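PDB 6HXI: citrate lyase, subunit 1 from Methanosaeta concilii, which probably catalyses the ATP-dependent conversion of citrate and coenzyme A into acetyl-CoA and oxaloacetate, as a subunit of ATP citrate lyase. Local coordinates for residues G5-D10 / P60-G65. Residues are numbered along the deposited sequence; the frame is centred on the assembly and turned at random.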
loop_
_atom_site.group_PDB
_atom_site.type_symbol
_atom_site.label_atom_id
_atom_site.label_comp_id
_atom_site.label_asym_id
_atom_site.label_seq_id
_atom_site.Cartn_x
_atom_site.Cartn_y
_atom_site.Cartn_z
ATOM N N GLY C 5 -11.848 62.326 -14.773
ATOM C CA GLY C 5 -12.414 63.028 -15.918
ATOM C C GLY C 5 -12.144 62.308 -17.224
ATOM O O GLY C 5 -11.126 61.633 -17.359
ATOM N N ILE C 6 -13.086 62.392 -18.170
ATOM C CA ILE C 6 -12.939 61.718 -19.470
ATOM C C ILE C 6 -13.119 62.712 -20.604
ATOM O O ILE C 6 -13.798 63.725 -20.433
ATOM C CB ILE C 6 -13.829 60.436 -19.625
ATOM C CG1 ILE C 6 -15.335 60.725 -19.406
ATOM C CG2 ILE C 6 -13.345 59.322 -18.693
ATOM C CD1 ILE C 6 -16.250 59.668 -19.995
ATOM N N ARG C 7 -12.510 62.427 -21.759
ATOM C CA ARG C 7 -12.634 63.264 -22.944
ATOM C C ARG C 7 -14.075 63.307 -23.391
ATOM O O ARG C 7 -14.807 62.317 -23.256
ATOM C CB ARG C 7 -11.757 62.761 -24.105
ATOM C CG ARG C 7 -10.279 62.835 -23.809
ATOM C CD ARG C 7 -9.420 62.821 -25.054
ATOM N NE ARG C 7 -8.085 62.302 -24.749
ATOM C CZ ARG C 7 -7.115 63.004 -24.164
ATOM N NH1 ARG C 7 -5.947 62.436 -23.893
ATOM N NH2 ARG C 7 -7.317 64.271 -23.819
ATOM N N GLU C 8 -14.475 64.477 -23.911
ATOM C CA GLU C 8 -15.791 64.753 -24.496
ATOM C C GLU C 8 -16.064 63.668 -25.556
ATOM O O GLU C 8 -17.178 63.160 -25.627
ATOM C CB GLU C 8 -15.775 66.149 -25.137
ATOM C CG GLU C 8 -17.141 66.739 -25.435
ATOM C CD GLU C 8 -17.114 68.145 -26.016
ATOM O OE1 GLU C 8 -16.231 68.948 -25.628
ATOM O OE2 GLU C 8 -17.998 68.451 -26.847
ATOM N N TYR C 9 -15.018 63.282 -26.330
ATOM C CA TYR C 9 -15.036 62.231 -27.350
ATOM C C TYR C 9 -15.562 60.917 -26.759
ATOM O O TYR C 9 -16.504 60.337 -27.304
ATOM C CB TYR C 9 -13.625 62.049 -27.957
ATOM C CG TYR C 9 -13.489 60.851 -28.871
ATOM C CD1 TYR C 9 -14.097 60.833 -30.123
ATOM C CD2 TYR C 9 -12.756 59.733 -28.485
ATOM C CE1 TYR C 9 -13.976 59.733 -30.973
ATOM C CE2 TYR C 9 -12.661 58.611 -29.308
ATOM C CZ TYR C 9 -13.261 58.622 -30.560
ATOM O OH TYR C 9 -13.163 57.540 -31.407
ATOM N N ASP C 10 -15.001 60.504 -25.609
ATOM C CA ASP C 10 -15.340 59.290 -24.880
ATOM C C ASP C 10 -16.745 59.336 -24.260
ATOM O O ASP C 10 -17.494 58.356 -24.367
ATOM C CB ASP C 10 -14.264 59.009 -23.821
ATOM C CG ASP C 10 -12.864 58.770 -24.382
ATOM O OD1 ASP C 10 -12.746 58.093 -25.433
ATOM O OD2 ASP C 10 -11.880 59.203 -23.732
ATOM N N PRO C 60 -10.448 71.754 -28.752
ATOM C CA PRO C 60 -9.539 70.924 -27.938
ATOM C C PRO C 60 -10.265 70.119 -26.849
ATOM O O PRO C 60 -11.139 70.651 -26.159
ATOM C CB PRO C 60 -8.541 71.935 -27.360
ATOM C CG PRO C 60 -9.259 73.225 -27.361
ATOM C CD PRO C 60 -10.257 73.196 -28.476
ATOM N N ASP C 61 -9.911 68.824 -26.727
ATOM C CA ASP C 61 -10.492 67.882 -25.775
ATOM C C ASP C 61 -9.451 67.475 -24.724
ATOM O O ASP C 61 -9.048 66.312 -24.655
ATOM C CB ASP C 61 -11.075 66.663 -26.522
ATOM C CG ASP C 61 -12.148 65.894 -25.767
ATOM O OD1 ASP C 61 -12.451 66.268 -24.604
ATOM O OD2 ASP C 61 -12.689 64.922 -26.334
ATOM N N GLN C 62 -9.017 68.439 -23.902
ATOM C CA GLN C 62 -8.004 68.202 -22.873
ATOM C C GLN C 62 -8.492 68.579 -21.465
ATOM O O GLN C 62 -7.693 68.925 -20.583
ATOM C CB GLN C 62 -6.682 68.889 -23.250
ATOM C CG GLN C 62 -5.833 68.061 -24.202
ATOM C CD GLN C 62 -4.648 68.829 -24.725
ATOM O OE1 GLN C 62 -4.776 69.683 -25.602
ATOM N NE2 GLN C 62 -3.465 68.522 -24.215
ATOM N N LEU C 63 -9.819 68.439 -21.249
ATOM C CA LEU C 63 -10.538 68.679 -19.987
ATOM C C LEU C 63 -10.528 70.172 -19.587
ATOM O O LEU C 63 -9.890 70.562 -18.604
ATOM C CB LEU C 63 -10.048 67.747 -18.834
ATOM C CG LEU C 63 -9.831 66.253 -19.179
ATOM C CD1 LEU C 63 -9.043 65.546 -18.109
ATOM C CD2 LEU C 63 -11.135 65.534 -19.371
ATOM N N PHE C 64 -11.264 70.994 -20.369
ATOM C CA PHE C 64 -11.380 72.447 -20.195
ATOM C C PHE C 64 -12.776 72.923 -19.732
ATOM O O PHE C 64 -13.498 72.170 -19.074
ATOM C CB PHE C 64 -10.967 73.172 -21.495
ATOM C CG PHE C 64 -9.513 73.080 -21.896
ATOM C CD1 PHE C 64 -8.504 73.303 -20.968
ATOM C CD2 PHE C 64 -9.154 72.865 -23.223
ATOM C CE1 PHE C 64 -7.164 73.244 -21.345
ATOM C CE2 PHE C 64 -7.811 72.813 -23.600
ATOM C CZ PHE C 64 -6.826 72.989 -22.656
ATOM N N GLY C 65 -13.111 74.179 -20.062
ATOM C CA GLY C 65 -14.379 74.829 -19.741
ATOM C C GLY C 65 -15.043 75.458 -20.951
ATOM O O GLY C 65 -14.851 76.641 -21.235
#
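Asp61, in the loop that follows strand 56-60, sets its carboxylate against the N-terminus of helix 8-18, whose N-cap position is held by Arg7. Its CG stands anti to the backbone N (chi1 -157°), which carries both oxygens to the first turn. There the group grips like a fork: Asp61 OD1 accepts from the backbone N of Glu8 at 2.8 Å, and Asp61 OD2 from the backbone N of Tyr9, also at 2.8 Å and the straighter bond (164° at the hydrogen). Both use syn lone pairs, so the two bonds together fix the rotation of the carboxylate. The CB atoms of Arg7, Glu8 and Tyr9 crowd round it, Arg7 CB lying 3.2 Å from Asp61 OD2.

The Arg7 chain, extended from CG to NE, crosses Asp61 obliquely without a salt bridge; the guanidinium is turned 74° from the carboxylate. Instead Arg7 NH2 gives a hydrogen bond close to the guanidinium plane to Asp61 O (2.8 Å), while Tyr105 forms a cation-pi pair with the same guanidinium. Glu8 OE2 forms salt bridges with Lys12 and Lys59. Beyond the polar cluster, Leu63 brings CD2 to 3.4 Å from Ile6 O.

An alanine at Asp61 would take both acceptors from the amides of Glu8 and Tyr9 and would probably loosen the join between helix and loop. Within the ATP-grasp region, a loop acid thus binds a helix's first amides; these bonds and the helix N-terminus, with Arg7 a lesser factor, would probably favour its ionised form, against the like charge of lysine-paired Glu8.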